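PDB 6LN0: Non-structural protein 3 from Porcine deltacoronavirus, which probably cleaves the viral polyprotein with its papain-like protease domain and carries a macro domain of the kind that often binds ADP-ribose. Local coordinates for residues 330-335 with 356-361; 315-320 with 376-381; 326-331 with 343-348; 269-274 with 401-406. All coordinates share one frame; numbering follows the deposited sequence.

Contact 1: residues 330-335 with 356-361. With ZN (zinc ion), chain B.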
loop_
_atom_site.group_PDB
_atom_site.type_symbol
_atom_site.label_atom_id
_atom_site.label_comp_id
_atom_site.label_asym_id
_atom_site.label_seq_id
_atom_site.Cartn_x
_atom_site.Cartn_y
_atom_site.Cartn_z
ATOM N N ALA A 330 -11.034 -24.929 37.795
ATOM C CA ALA A 330 -11.474 -24.752 39.178
ATOM C C ALA A 330 -12.922 -25.215 39.354
ATOM O O ALA A 330 -13.601 -25.579 38.394
ATOM C CB ALA A 330 -11.327 -23.293 39.615
ATOM N N THR A 331 -13.387 -25.195 40.606
ATOM C CA THR A 331 -14.780 -25.457 40.945
ATOM C C THR A 331 -15.379 -24.235 41.631
ATOM O O THR A 331 -14.696 -23.513 42.386
ATOM C CB THR A 331 -14.939 -26.687 41.868
ATOM O OG1 THR A 331 -13.974 -26.626 42.922
ATOM C CG2 THR A 331 -14.753 -27.995 41.093
ATOM N N THR A 332 -16.657 -23.997 41.376
ATOM C CA THR A 332 -17.279 -22.830 41.983
ATOM C C THR A 332 -17.564 -23.081 43.463
ATOM O O THR A 332 -17.712 -24.220 43.911
ATOM C CB THR A 332 -18.568 -22.462 41.240
ATOM O OG1 THR A 332 -19.456 -23.584 41.202
ATOM C CG2 THR A 332 -18.265 -22.038 39.806
ATOM N N ALA A 333 -17.598 -22.003 44.233
ATOM C CA ALA A 333 -18.010 -22.105 45.627
ATOM C C ALA A 333 -19.524 -22.208 45.749
ATOM O O ALA A 333 -20.031 -22.856 46.669
ATOM C CB ALA A 333 -17.496 -20.908 46.419
ATOM N N CYS A 334 -20.259 -21.636 44.804
ATOM C CA CYS A 334 -21.713 -21.645 44.897
ATOM C C CYS A 334 -22.291 -23.039 44.649
ATOM O O CYS A 334 -23.164 -23.490 45.398
ATOM C CB CYS A 334 -22.301 -20.644 43.910
ATOM S SG CYS A 334 -21.559 -20.776 42.295
ATOM N N CYS A 335 -21.829 -23.758 43.619
ATOM C CA CYS A 335 -22.432 -25.056 43.340
ATOM C C CYS A 335 -21.433 -26.159 43.008
ATOM O O CYS A 335 -21.858 -27.231 42.567
ATOM C CB CYS A 335 -23.435 -24.924 42.179
ATOM S SG CYS A 335 -22.842 -24.108 40.685
ATOM N N PRO A 356 -10.714 -13.189 43.888
ATOM C CA PRO A 356 -11.120 -13.298 42.482
ATOM C C PRO A 356 -12.371 -14.141 42.308
ATOM O O PRO A 356 -12.589 -15.129 43.013
ATOM C CB PRO A 356 -9.910 -13.965 41.826
ATOM C CG PRO A 356 -9.309 -14.783 42.932
ATOM C CD PRO A 356 -9.481 -13.942 44.170
ATOM N N LYS A 357 -13.193 -13.758 41.334
ATOM C CA LYS A 357 -14.485 -14.410 41.157
ATOM C C LYS A 357 -14.749 -14.707 39.688
ATOM O O LYS A 357 -14.189 -14.076 38.789
ATOM C CB LYS A 357 -15.625 -13.554 41.713
ATOM C CG LYS A 357 -15.319 -12.887 43.069
ATOM C CD LYS A 357 -16.596 -12.393 43.746
ATOM C CE LYS A 357 -16.293 -11.392 44.870
ATOM N NZ LYS A 357 -17.566 -10.871 45.439
ATOM N N VAL A 358 -15.632 -15.667 39.446
ATOM C CA VAL A 358 -16.177 -15.879 38.116
ATOM C C VAL A 358 -17.689 -15.848 38.208
ATOM O O VAL A 358 -18.281 -15.947 39.288
ATOM C CB VAL A 358 -15.709 -17.197 37.472
ATOM C CG1 VAL A 358 -14.241 -17.114 37.119
ATOM C CG2 VAL A 358 -16.011 -18.414 38.393
ATOM N N TYR A 359 -18.309 -15.730 37.051
ATOM C CA TYR A 359 -19.754 -15.728 36.946
ATOM C C TYR A 359 -20.250 -17.159 36.792
ATOM O O TYR A 359 -19.856 -17.862 35.858
ATOM C CB TYR A 359 -20.210 -14.881 35.764
ATOM C CG TYR A 359 -21.706 -14.854 35.626
ATOM C CD1 TYR A 359 -22.491 -14.178 36.545
ATOM C CD2 TYR A 359 -22.331 -15.526 34.604
ATOM C CE1 TYR A 359 -23.856 -14.153 36.428
ATOM C CE2 TYR A 359 -23.702 -15.507 34.474
ATOM C CZ TYR A 359 -24.461 -14.812 35.388
ATOM O OH TYR A 359 -25.838 -14.789 35.286
ATOM N N CYS A 360 -21.130 -17.576 37.689
ATOM C CA CYS A 360 -21.784 -18.867 37.557
ATOM C C CYS A 360 -23.116 -18.673 36.845
ATOM O O CYS A 360 -24.013 -18.003 37.369
ATOM C CB CYS A 360 -22.017 -19.520 38.921
ATOM S SG CYS A 360 -22.875 -21.122 38.734
ATOM N N MET A 361 -23.252 -19.270 35.664
ATOM C CA MET A 361 -24.507 -19.159 34.928
ATOM C C MET A 361 -25.626 -19.911 35.620
ATOM O O MET A 361 -26.780 -19.464 35.589
ATOM C CB MET A 361 -24.336 -19.659 33.487
ATOM C CG MET A 361 -23.459 -20.871 33.338
ATOM S SD MET A 361 -22.684 -21.006 31.678
ATOM C CE MET A 361 -22.027 -19.360 31.407
HETATM ZN ZN ZN B . -23.016 -21.858 40.944
#

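Contact 2: residues 315-320 with 376-381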
loop_
_atom_site.group_PDB
_atom_site.type_symbol
_atom_site.label_atom_id
_atom_site.label_comp_id
_atom_site.label_asym_id
_atom_site.label_seq_id
_atom_site.Cartn_x
_atom_site.Cartn_y
_atom_site.Cartn_z
ATOM N N GLN A 315 -6.734 -3.113 29.023
ATOM C CA GLN A 315 -6.460 -3.530 27.649
ATOM C C GLN A 315 -5.085 -4.178 27.528
ATOM O O GLN A 315 -4.932 -5.240 26.920
ATOM C CB GLN A 315 -6.544 -2.323 26.714
ATOM C CG GLN A 315 -7.843 -2.156 25.937
ATOM C CD GLN A 315 -7.710 -1.097 24.827
ATOM O OE1 GLN A 315 -7.416 0.075 25.099
ATOM N NE2 GLN A 315 -7.913 -1.513 23.576
ATOM N N VAL A 316 -4.069 -3.551 28.116
ATOM C CA VAL A 316 -2.710 -4.059 27.972
ATOM C C VAL A 316 -2.574 -5.417 28.649
ATOM O O VAL A 316 -2.162 -6.399 28.022
ATOM C CB VAL A 316 -1.695 -3.046 28.523
ATOM C CG1 VAL A 316 -0.287 -3.627 28.474
ATOM C CG2 VAL A 316 -1.809 -1.733 27.760
ATOM N N ILE A 317 -2.917 -5.500 29.943
ATOM C CA ILE A 317 -2.698 -6.760 30.644
ATOM C C ILE A 317 -3.538 -7.871 30.023
ATOM O O ILE A 317 -3.115 -9.032 29.985
ATOM C CB ILE A 317 -2.956 -6.622 32.167
ATOM C CG1 ILE A 317 -2.564 -7.920 32.846
ATOM C CG2 ILE A 317 -4.419 -6.335 32.497
ATOM C CD1 ILE A 317 -1.117 -8.287 32.606
ATOM N N SER A 318 -4.717 -7.536 29.507
ATOM C CA SER A 318 -5.541 -8.557 28.879
ATOM C C SER A 318 -4.946 -9.001 27.548
ATOM O O SER A 318 -5.016 -10.184 27.192
ATOM C CB SER A 318 -6.962 -8.042 28.695
ATOM O OG SER A 318 -7.589 -8.723 27.616
ATOM N N LEU A 319 -4.344 -8.069 26.802
ATOM C CA LEU A 319 -3.634 -8.433 25.581
ATOM C C LEU A 319 -2.473 -9.373 25.878
ATOM O O LEU A 319 -2.324 -10.415 25.234
ATOM C CB LEU A 319 -3.127 -7.178 24.873
ATOM C CG LEU A 319 -2.125 -7.505 23.772
ATOM C CD1 LEU A 319 -2.876 -7.934 22.544
ATOM C CD2 LEU A 319 -1.251 -6.304 23.491
ATOM N N LEU A 320 -1.650 -9.032 26.867
ATOM C CA LEU A 320 -0.486 -9.853 27.176
ATOM C C LEU A 320 -0.894 -11.246 27.619
ATOM O O LEU A 320 -0.348 -12.247 27.137
ATOM C CB LEU A 320 0.358 -9.179 28.254
ATOM C CG LEU A 320 0.858 -7.783 27.874
ATOM C CD1 LEU A 320 1.741 -7.234 29.003
ATOM C CD2 LEU A 320 1.587 -7.787 26.504
ATOM N N GLY A 376 -1.977 -19.224 38.382
ATOM C CA GLY A 376 -2.674 -18.100 38.967
ATOM C C GLY A 376 -3.672 -17.541 37.980
ATOM O O GLY A 376 -3.932 -18.129 36.930
ATOM N N ALA A 377 -4.227 -16.384 38.320
ATOM C CA ALA A 377 -5.191 -15.748 37.438
ATOM C C ALA A 377 -5.126 -14.241 37.622
ATOM O O ALA A 377 -4.921 -13.761 38.740
ATOM C CB ALA A 377 -6.608 -16.257 37.711
ATOM N N VAL A 378 -5.274 -13.504 36.515
ATOM C CA VAL A 378 -5.421 -12.054 36.531
ATOM C C VAL A 378 -6.899 -11.731 36.485
ATOM O O VAL A 378 -7.638 -12.309 35.685
ATOM C CB VAL A 378 -4.699 -11.387 35.346
ATOM C CG1 VAL A 378 -5.129 -9.927 35.224
ATOM C CG2 VAL A 378 -3.201 -11.499 35.508
ATOM N N ALA A 379 -7.335 -10.793 37.320
ATOM C CA ALA A 379 -8.717 -10.342 37.331
ATOM C C ALA A 379 -8.742 -8.861 37.011
ATOM O O ALA A 379 -7.851 -8.121 37.432
ATOM C CB ALA A 379 -9.382 -10.593 38.693
ATOM N N ILE A 380 -9.741 -8.431 36.251
ATOM C CA ILE A 380 -9.884 -7.025 35.915
ATOM C C ILE A 380 -11.276 -6.580 36.310
ATOM O O ILE A 380 -12.249 -7.332 36.190
ATOM C CB ILE A 380 -9.610 -6.692 34.422
ATOM C CG1 ILE A 380 -10.414 -7.568 33.474
ATOM C CG2 ILE A 380 -8.114 -6.742 34.106
ATOM C CD1 ILE A 380 -10.421 -7.006 32.024
ATOM N N GLY A 381 -11.348 -5.351 36.792
ATOM C CA GLY A 381 -12.579 -4.723 37.227
ATOM C C GLY A 381 -12.194 -3.379 37.795
ATOM O O GLY A 381 -11.050 -2.952 37.653
#

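Contact 3: residues 326-331 with 343-348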
loop_
_atom_site.group_PDB
_atom_site.type_symbol
_atom_site.label_atom_id
_atom_site.label_comp_id
_atom_site.label_asym_id
_atom_site.label_seq_id
_atom_site.Cartn_x
_atom_site.Cartn_y
_atom_site.Cartn_z
ATOM N N ALA A 326 -1.702 -18.612 29.758
ATOM C CA ALA A 326 -2.541 -18.473 30.949
ATOM C C ALA A 326 -3.799 -19.311 30.831
ATOM O O ALA A 326 -4.596 -19.130 29.903
ATOM C CB ALA A 326 -2.934 -17.009 31.173
ATOM N N ALA A 327 -3.997 -20.194 31.801
ATOM C CA ALA A 327 -5.182 -21.034 31.851
ATOM C C ALA A 327 -5.208 -21.720 33.195
ATOM O O ALA A 327 -4.156 -22.011 33.772
ATOM C CB ALA A 327 -5.198 -22.080 30.730
ATOM N N PHE A 328 -6.420 -21.954 33.688
ATOM C CA PHE A 328 -6.623 -22.687 34.920
ATOM C C PHE A 328 -7.988 -23.349 34.869
ATOM O O PHE A 328 -8.855 -22.965 34.076
ATOM C CB PHE A 328 -6.494 -21.780 36.153
ATOM C CG PHE A 328 -7.642 -20.825 36.351
ATOM C CD1 PHE A 328 -8.728 -21.176 37.146
ATOM C CD2 PHE A 328 -7.614 -19.555 35.785
ATOM C CE1 PHE A 328 -9.781 -20.291 37.342
ATOM C CE2 PHE A 328 -8.664 -18.652 35.983
ATOM C CZ PHE A 328 -9.754 -19.023 36.753
ATOM N N SER A 329 -8.143 -24.380 35.697
ATOM C CA SER A 329 -9.415 -25.027 35.968
ATOM C C SER A 329 -9.736 -24.907 37.460
ATOM O O SER A 329 -8.825 -24.804 38.292
ATOM C CB SER A 329 -9.368 -26.496 35.544
ATOM O OG SER A 329 -8.574 -27.234 36.467
ATOM N N ALA A 330 -11.034 -24.929 37.795
ATOM C CA ALA A 330 -11.474 -24.752 39.178
ATOM C C ALA A 330 -12.922 -25.215 39.354
ATOM O O ALA A 330 -13.601 -25.579 38.394
ATOM C CB ALA A 330 -11.327 -23.293 39.615
ATOM N N THR A 331 -13.387 -25.195 40.606
ATOM C CA THR A 331 -14.780 -25.457 40.945
ATOM C C THR A 331 -15.379 -24.235 41.631
ATOM O O THR A 331 -14.696 -23.513 42.386
ATOM C CB THR A 331 -14.939 -26.687 41.868
ATOM O OG1 THR A 331 -13.974 -26.626 42.922
ATOM C CG2 THR A 331 -14.753 -27.995 41.093
ATOM N N GLY A 343 -7.082 -16.826 29.622
ATOM C CA GLY A 343 -7.086 -15.376 29.603
ATOM C C GLY A 343 -7.371 -14.799 30.981
ATOM O O GLY A 343 -7.425 -15.507 32.005
ATOM N N VAL A 344 -7.569 -13.482 31.000
ATOM C CA VAL A 344 -7.900 -12.792 32.233
ATOM C C VAL A 344 -9.358 -13.056 32.595
ATOM O O VAL A 344 -10.181 -13.386 31.748
ATOM C CB VAL A 344 -7.633 -11.278 32.111
ATOM C CG1 VAL A 344 -6.193 -10.989 31.752
ATOM C CG2 VAL A 344 -8.574 -10.688 31.091
ATOM N N ILE A 345 -9.683 -12.898 33.883
ATOM C CA ILE A 345 -11.070 -12.895 34.322
ATOM C C ILE A 345 -11.580 -11.470 34.317
ATOM O O ILE A 345 -11.000 -10.583 34.948
ATOM C CB ILE A 345 -11.226 -13.492 35.722
ATOM C CG1 ILE A 345 -10.432 -14.779 35.879
ATOM C CG2 ILE A 345 -12.704 -13.710 36.004
ATOM C CD1 ILE A 345 -10.527 -15.320 37.323
ATOM N N SER A 346 -12.687 -11.259 33.663
ATOM C CA SER A 346 -13.285 -9.941 33.567
ATOM C C SER A 346 -14.426 -9.936 34.584
ATOM O O SER A 346 -15.523 -10.416 34.301
ATOM C CB SER A 346 -13.731 -9.679 32.129
ATOM O OG SER A 346 -14.826 -8.791 32.073
ATOM N N VAL A 347 -14.153 -9.442 35.789
ATOM C CA VAL A 347 -15.127 -9.507 36.882
ATOM C C VAL A 347 -15.978 -8.252 36.737
ATOM O O VAL A 347 -15.625 -7.170 37.214
ATOM C CB VAL A 347 -14.466 -9.605 38.252
ATOM C CG1 VAL A 347 -15.531 -9.844 39.325
ATOM C CG2 VAL A 347 -13.386 -10.677 38.265
ATOM N N ALA A 348 -17.100 -8.393 36.041
ATOM C CA ALA A 348 -17.882 -7.223 35.666
ATOM C C ALA A 348 -18.632 -6.629 36.855
ATOM O O ALA A 348 -19.001 -5.452 36.830
ATOM C CB ALA A 348 -18.839 -7.602 34.527
#

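Contact 4: residues 269-274 with 401-406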
loop_
_atom_site.group_PDB
_atom_site.type_symbol
_atom_site.label_atom_id
_atom_site.label_comp_id
_atom_site.label_asym_id
_atom_site.label_seq_id
_atom_site.Cartn_x
_atom_site.Cartn_y
_atom_site.Cartn_z
ATOM N N PHE A 269 2.409 -7.888 34.309
ATOM C CA PHE A 269 2.670 -9.146 33.620
ATOM C C PHE A 269 3.966 -9.768 34.115
ATOM O O PHE A 269 4.031 -10.979 34.354
ATOM C CB PHE A 269 2.716 -8.952 32.091
ATOM C CG PHE A 269 2.955 -10.233 31.353
ATOM C CD1 PHE A 269 4.244 -10.672 31.095
ATOM C CD2 PHE A 269 1.897 -11.050 31.009
ATOM C CE1 PHE A 269 4.464 -11.884 30.481
ATOM C CE2 PHE A 269 2.112 -12.270 30.393
ATOM C CZ PHE A 269 3.393 -12.677 30.113
ATOM N N GLN A 270 5.004 -8.951 34.287
ATOM C CA GLN A 270 6.276 -9.459 34.779
ATOM C C GLN A 270 6.148 -10.126 36.145
ATOM O O GLN A 270 6.970 -10.989 36.471
ATOM C CB GLN A 270 7.303 -8.323 34.833
ATOM C CG GLN A 270 7.794 -7.876 33.454
ATOM C CD GLN A 270 8.873 -6.818 33.530
ATOM O OE1 GLN A 270 10.061 -7.135 33.616
ATOM N NE2 GLN A 270 8.466 -5.545 33.511
ATOM N N ASN A 271 5.135 -9.765 36.940
ATOM C CA ASN A 271 4.923 -10.392 38.237
ATOM C C ASN A 271 3.934 -11.543 38.188
ATOM O O ASN A 271 3.408 -11.929 39.236
ATOM C CB ASN A 271 4.469 -9.358 39.272
ATOM C CG ASN A 271 5.639 -8.574 39.842
ATOM O OD1 ASN A 271 5.814 -7.392 39.534
ATOM N ND2 ASN A 271 6.477 -9.244 40.628
ATOM N N THR A 272 3.653 -12.082 37.011
ATOM C CA THR A 272 2.937 -13.342 36.901
ATOM C C THR A 272 3.898 -14.427 36.432
ATOM O O THR A 272 5.095 -14.203 36.247
ATOM C CB THR A 272 1.762 -13.249 35.936
ATOM O OG1 THR A 272 2.271 -13.409 34.615
ATOM C CG2 THR A 272 1.081 -11.916 36.051
ATOM N N ALA A 273 3.359 -15.622 36.229
ATOM C CA ALA A 273 4.176 -16.766 35.870
ATOM C C ALA A 273 3.951 -17.198 34.432
ATOM O O ALA A 273 4.393 -18.285 34.048
ATOM C CB ALA A 273 3.897 -17.925 36.824
ATOM N N TYR A 274 3.286 -16.373 33.629
ATOM C CA TYR A 274 2.868 -16.757 32.289
ATOM C C TYR A 274 4.047 -16.713 31.325
ATOM O O TYR A 274 5.030 -16.006 31.550
ATOM C CB TYR A 274 1.759 -15.829 31.792
ATOM C CG TYR A 274 0.502 -15.812 32.638
ATOM C CD1 TYR A 274 -0.042 -16.988 33.142
ATOM C CD2 TYR A 274 -0.140 -14.615 32.924
ATOM C CE1 TYR A 274 -1.191 -16.963 33.909
ATOM C CE2 TYR A 274 -1.278 -14.574 33.685
ATOM C CZ TYR A 274 -1.813 -15.752 34.179
ATOM O OH TYR A 274 -2.971 -15.721 34.942
ATOM N N TYR A 401 1.931 0.319 38.334
ATOM C CA TYR A 401 1.993 -0.973 38.992
ATOM C C TYR A 401 2.332 -0.794 40.466
ATOM O O TYR A 401 3.141 0.060 40.840
ATOM C CB TYR A 401 3.038 -1.859 38.326
ATOM C CG TYR A 401 3.331 -3.108 39.112
ATOM C CD1 TYR A 401 2.310 -3.989 39.454
ATOM C CD2 TYR A 401 4.621 -3.412 39.516
ATOM C CE1 TYR A 401 2.572 -5.136 40.178
ATOM C CE2 TYR A 401 4.893 -4.557 40.238
ATOM C CZ TYR A 401 3.864 -5.417 40.568
ATOM O OH TYR A 401 4.129 -6.560 41.290
ATOM N N THR A 402 1.704 -1.601 41.304
ATOM C CA THR A 402 2.049 -1.656 42.711
ATOM C C THR A 402 1.994 -3.108 43.149
ATOM O O THR A 402 0.985 -3.784 42.935
ATOM C CB THR A 402 1.104 -0.790 43.558
ATOM O OG1 THR A 402 1.282 -1.098 44.943
ATOM C CG2 THR A 402 -0.353 -1.022 43.178
ATOM N N ASN A 403 3.095 -3.601 43.703
ATOM C CA ASN A 403 3.033 -4.833 44.463
ATOM C C ASN A 403 2.208 -4.580 45.720
ATOM O O ASN A 403 1.969 -3.443 46.114
ATOM C CB ASN A 403 4.443 -5.323 44.796
ATOM C CG ASN A 403 4.546 -6.826 44.838
ATOM O OD1 ASN A 403 3.808 -7.495 45.572
ATOM N ND2 ASN A 403 5.468 -7.377 44.038
ATOM N N GLY A 404 1.758 -5.648 46.352
ATOM C CA GLY A 404 0.690 -5.504 47.340
ATOM C C GLY A 404 0.974 -4.540 48.490
ATOM O O GLY A 404 0.043 -4.049 49.138
ATOM N N LYS A 405 2.246 -4.267 48.779
ATOM C CA LYS A 405 2.670 -3.768 50.082
ATOM C C LYS A 405 3.268 -2.373 49.964
ATOM O O LYS A 405 4.461 -2.211 50.193
ATOM C CB LYS A 405 3.704 -4.778 50.708
ATOM C CG LYS A 405 3.373 -6.292 50.666
ATOM C CD LYS A 405 1.891 -6.678 50.757
ATOM C CE LYS A 405 1.209 -6.141 52.006
ATOM N NZ LYS A 405 1.590 -6.850 53.245
ATOM N N LYS A 406 2.428 -1.363 49.731
ATOM C CA LYS A 406 2.908 -0.127 49.119
ATOM C C LYS A 406 3.672 -0.535 47.851
ATOM O O LYS A 406 3.023 -0.888 46.866
ATOM C CB LYS A 406 3.750 0.708 50.096
ATOM C CG LYS A 406 2.958 1.196 51.349
ATOM C CD LYS A 406 3.726 0.996 52.657
ATOM C CE LYS A 406 3.570 -0.433 53.159
ATOM N NZ LYS A 406 4.670 -0.808 54.086
#

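Contact 1: residues 330-335 with 356-361
Cys334, Cys335 and Cys360 meet on one zinc ion, and Cys363, also on the metal, completes the four-sulfur shell. Each of the three sulfurs named first lies at normal bonding distance; Cys360 SG, for instance, is 2.3 Å from the zinc. The two segments touch mainly through this shell: Cys335 SG comes within 3.6 Å of Cys360 SG, and Cys334 SG rests against Cys360 CB, also at 3.6 Å. Swung fully away from its own backbone N (chi1 179°), Cys360 SG reaches across to the metal, while Cys334 and Cys335, in the turn after strand 327-332, fold theirs back over their own main chain. Two cysteines from this turn and the CxxC pair Cys360 and Cys363 make up the zinc site, as in the zinc fingers of related coronavirus papain-like proteases. In the second shell, Thr332 OG1 stands 4.0 Å from the zinc as a neighbour and no ligand; it accepts a weak bond from Cys335 N (3.4 Å) and is also hydrogen-bonded to Thr337 N. Farther from the metal, Thr332 CG2 and Val358 CG2 barely meet, at 4.5 Å, across the intervening strand 365-371, whose Thr367 OG1 is weakly bonded to Ala333 N and Cys334 N.

Contact 2: residues 315-320 with 376-381
Ile317 faces both Val378 and Ile380, and within 315-320 it is the residue that touches 376-381. Two residues earlier, Gln315 turns its CB the other way, and its amide is held by Arg305 and, weakly, by the carbonyl oxygen of Thr303. Val316 leans on Phe261 of helix 260-270. Ile317 then splits its branches between two partners. CG1 extends away from the backbone N (chi1 -174°) and meets Val378 CG1 at 4.0 Å, the two side chains crossing at a slant; CG2 goes to Ile380 CG2 at 4.1 Å, and there the side chains run past each other in opposite directions. Val378 and Ile380, two apart on the strand, present their CB atoms on the same side, so the isoleucine spans both. This is helix-on-sheet packing, consistent with the junction between the helical thumb and the beta-sheet palm in papain-like proteases of coronaviruses. Next comes Ser318, whose CB stays 4.9 Å from Ile380 CD1. Leu319 and Leu320 turn to the other helices: both touch Trp298, and Leu320 also meets Phe269, which Ile317 shares. Behind the strand, Ala379 packs on Val347 and Tyr351, and Ala377 on Phe424.

Contact 3: residues 326-331 with 343-348
Ala326 and Gly343 supply the polar link of this contact, and Phe328 with Ile345 the apolar one. The polar link is a backbone bond from Gly343 N to Ala326 O, weak at 3.4 Å although fairly straight, with an N-H...O angle of 160°. Ala326 CB also points toward the partner segment and comes to 4.4 Å from Gly343 N. Gly343 has a positive phi (78°), a backbone setting that glycine adopts readily, just where the chain turns into the short run 345-346. The apolar link is the end of one side chain against a ring: Ile345 CD1 lies 3.8 Å from Phe328 CZ and 4.0 Å from Phe328 CE2, approaching the ring obliquely at its CZ-CE2 side while the two side chains cross at about a right angle. In both residues the bond to CB points neither at nor away from the other segment, and the side-chain ends make the contact; Phe328 gets there with CG tucked between its own N and carbonyl carbon (chi1 72°). The rings of Phe369 and Phe424 also meet this ring, Phe424 edge-to-face, and Ala377 touches it. Phe328 is backbone-bonded to His341, whereas Ile345 is bonded to Val378 on strand 376-383. The segments thus form the open end of the antiparallel beta hairpin 327-332/338-346, where one arm passes from its hairpin partner to the next strand of the sheet.

Contact 4: residues 269-274 with 401-406
Asn271 and Tyr401 form the tight part of this contact: Tyr401 OH donates to Asn271 OD1 at 2.6 Å. The bond is short but weak: Asn271 OD1 meets Tyr401 OH at nearly a right angle to the CZ-OH bond, so it also lies only 3.0 Å from Tyr401 CZ. The amide and ring planes are 27° apart, and the oxygen approaches the ring obliquely. Tyr401 CG lies opposite its backbone N (chi1 169°), a torsion that carries the phenol across toward the end of helix 260-270. Asn403 N stands 3.7 Å above one face of the Tyr401 ring, toward its rim. The loose side begins with Asn403, whose amide nitrogen ND2 comes no nearer than 4.0 Å to Asn271 ND2, with the amide planes 77° apart. Asn403 OD1 instead takes Gly404 N at 2.9 Å, on an in-plane lone pair, a local bond within the turn rather than one across the contact; Lys405 and Lys406 beyond it are exposed. On the other side of Asn271 the chain is tied by its own bonds. Thr272 OG1 donates to Phe269 O at 3.0 Å; by accepting from Tyr274 N at 3.3 Å it also forms an ST turn that leads out of the helix. Leu250 of strand 250-253 touches both Asn271 and Tyr401, while Phe269 packs on helix 313-322 and Thr272 on Tyr421 of strand 416-423; the contact thus ties the C-terminal end of helix 260-270 to strand 398-402 at the sheet's edge.

From the N terminus, contact 4 opens first, at the end of helix 260-270, and closes the widest loop at 401-406. Nested inside it is contact 2, from helix 313-322 to strand 376-383, and inside that lie contacts 3 and 1. These two overlap along the chain: contact 3 opens at 326 and closes at 348, contact 1 opens at 330 and closes at 361, and they share Ala330 and Thr331. All four reach one eight-stranded sheet. Contact 1 fastens its zinc-bearing outer end and contact 4 its opposite edge strand, about 24 Å apart between centres, with contacts 3 and 2 joining the hairpin and helix between them. Ala326 against Tyr274 links contacts 3 and 4 directly.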